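Local coordinates for nucleotidyltransferase (Thermus thermophilus HB8, PDB 1WWP), which is of unknown function but belongs to the nucleotidyltransferase substrate-binding family, and so probably serves as the helical substrate-binding partner of a nucleotidyltransferase, at residues A[96-99]-A[100-104]. Sequence-based numbering, arbitrary orientation.
Sequences ARAI and FRRLP
With CG set anti to its carbonyl carbon (chi1 -58°) and the chain bent at chi2, Arg102 folds back along the helix over Ala98 and Ile99, one turn earlier. Its guanidinium lies with one face over Ala98 O, which sits 3.1 Å above the plane and nearer the NE end of the group than its centre; although NE comes within 3.1 Å of that oxygen, the angle is too poor for a hydrogen bond. NH2 lies 3.8 Å from Ala98 CB, and NH1 approaches CD1 of Ile99 at 3.6 Å before forming a salt bridge with Asp83 of helix 71-86. Cutting Arg102 back to an alanine is likely to leave Asp83 without this charged mate and the Ala98 carbonyl and Ile99 CD1 without their cover. Arg101, bent instead at chi3, also leans on Ala98, with its CG 3.1 Å from Arg97 O and its NH2 near the CB that Arg102 NH2 approaches too. On the buried side, CG2 of Ile99 meets CD2 of Leu103 at 4.1 Å, and both Phe100 and Leu103 continue the apolar surface onto Ala26 of helix 20-49. The backbone begins regularly, Phe100 N donating to Ala96 O at 3.0 Å and Arg101 N to Arg97 O. Farther on, Ile99 O takes two bonds: Arg102 N reaches it at 2.9 Å from well above the carbonyl plane, while Leu103 N adds a weak one. This tightening precedes Pro104, whose nitrogen has no hydrogen to offer the preceding turn, and the helix kinks there. The pattern is that of a proline-kinked amphipathic helix in an all-helical bundle, with an apolar side against helix 20-49 and an arginine tying it to helix 71-86.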
# COMPACT_ATOMS: atom_id res chain seq x y z
N ALA A 96 11.49 2.41 4.96
CA ALA A 96 10.87 3.58 4.33
C ALA A 96 11.90 4.47 3.62
O ALA A 96 11.69 4.87 2.48
CB ALA A 96 10.11 4.38 5.39
N ARG A 97 13.01 4.78 4.30
CA ARG A 97 14.06 5.61 3.72
C ARG A 97 14.74 4.86 2.58
O ARG A 97 15.08 5.45 1.56
CB ARG A 97 15.10 5.99 4.79
CG ARG A 97 14.61 7.05 5.78
CD ARG A 97 15.62 7.26 6.91
NE ARG A 97 15.30 8.42 7.73
CZ ARG A 97 15.40 9.68 7.31
NH1 ARG A 97 15.80 9.94 6.07
NH2 ARG A 97 15.10 10.68 8.13
N ALA A 98 14.93 3.55 2.77
CA ALA A 98 15.55 2.70 1.75
C ALA A 98 14.67 2.59 0.49
O ALA A 98 15.18 2.59 -0.63
CB ALA A 98 15.82 1.31 2.32
N ILE A 99 13.35 2.49 0.67
CA ILE A 99 12.45 2.43 -0.49
C ILE A 99 12.51 3.78 -1.20
O ILE A 99 12.64 3.86 -2.42
CB ILE A 99 10.97 2.17 -0.10
CG1 ILE A 99 10.82 0.83 0.61
CG2 ILE A 99 10.10 2.18 -1.35
CD1 ILE A 99 11.12 -0.35 -0.27
N PHE A 100 12.41 4.86 -0.42
CA PHE A 100 12.43 6.20 -0.98
C PHE A 100 13.66 6.47 -1.84
O PHE A 100 13.59 7.19 -2.83
CB PHE A 100 12.35 7.26 0.12
CG PHE A 100 12.25 8.66 -0.41
CD1 PHE A 100 11.05 9.13 -0.95
CD2 PHE A 100 13.37 9.49 -0.44
CE1 PHE A 100 10.98 10.40 -1.52
CE2 PHE A 100 13.30 10.76 -1.01
CZ PHE A 100 12.10 11.22 -1.55
N ARG A 101 14.80 5.89 -1.45
CA ARG A 101 16.04 6.08 -2.20
C ARG A 101 15.97 5.47 -3.59
O ARG A 101 16.70 5.88 -4.50
CB ARG A 101 17.23 5.47 -1.45
CG ARG A 101 17.55 6.12 -0.11
CD ARG A 101 18.83 5.55 0.49
NE ARG A 101 18.76 4.09 0.64
CZ ARG A 101 19.76 3.34 1.08
NH1 ARG A 101 20.92 3.89 1.42
NH2 ARG A 101 19.60 2.02 1.19
N ARG A 102 15.09 4.49 -3.77
CA ARG A 102 14.97 3.85 -5.07
C ARG A 102 13.92 4.49 -5.96
O ARG A 102 13.96 4.33 -7.18
CB ARG A 102 14.66 2.38 -4.88
CG ARG A 102 15.70 1.63 -4.06
CD ARG A 102 15.07 0.52 -3.24
NE ARG A 102 15.98 0.05 -2.19
CZ ARG A 102 15.66 -0.86 -1.27
NH1 ARG A 102 14.45 -1.40 -1.26
NH2 ARG A 102 16.56 -1.22 -0.36
N LEU A 103 12.98 5.23 -5.37
CA LEU A 103 11.92 5.83 -6.17
C LEU A 103 12.37 6.62 -7.39
O LEU A 103 11.73 6.55 -8.45
CB LEU A 103 11.01 6.69 -5.30
CG LEU A 103 10.33 5.96 -4.13
CD1 LEU A 103 9.24 6.85 -3.56
CD2 LEU A 103 9.73 4.63 -4.60
N PRO A 104 13.47 7.40 -7.28
CA PRO A 104 13.95 8.18 -8.42
C PRO A 104 14.07 7.33 -9.68
O PRO A 104 13.50 7.68 -10.72
CB PRO A 104 15.31 8.68 -7.94
CG PRO A 104 15.09 8.85 -6.47
CD PRO A 104 14.34 7.61 -6.10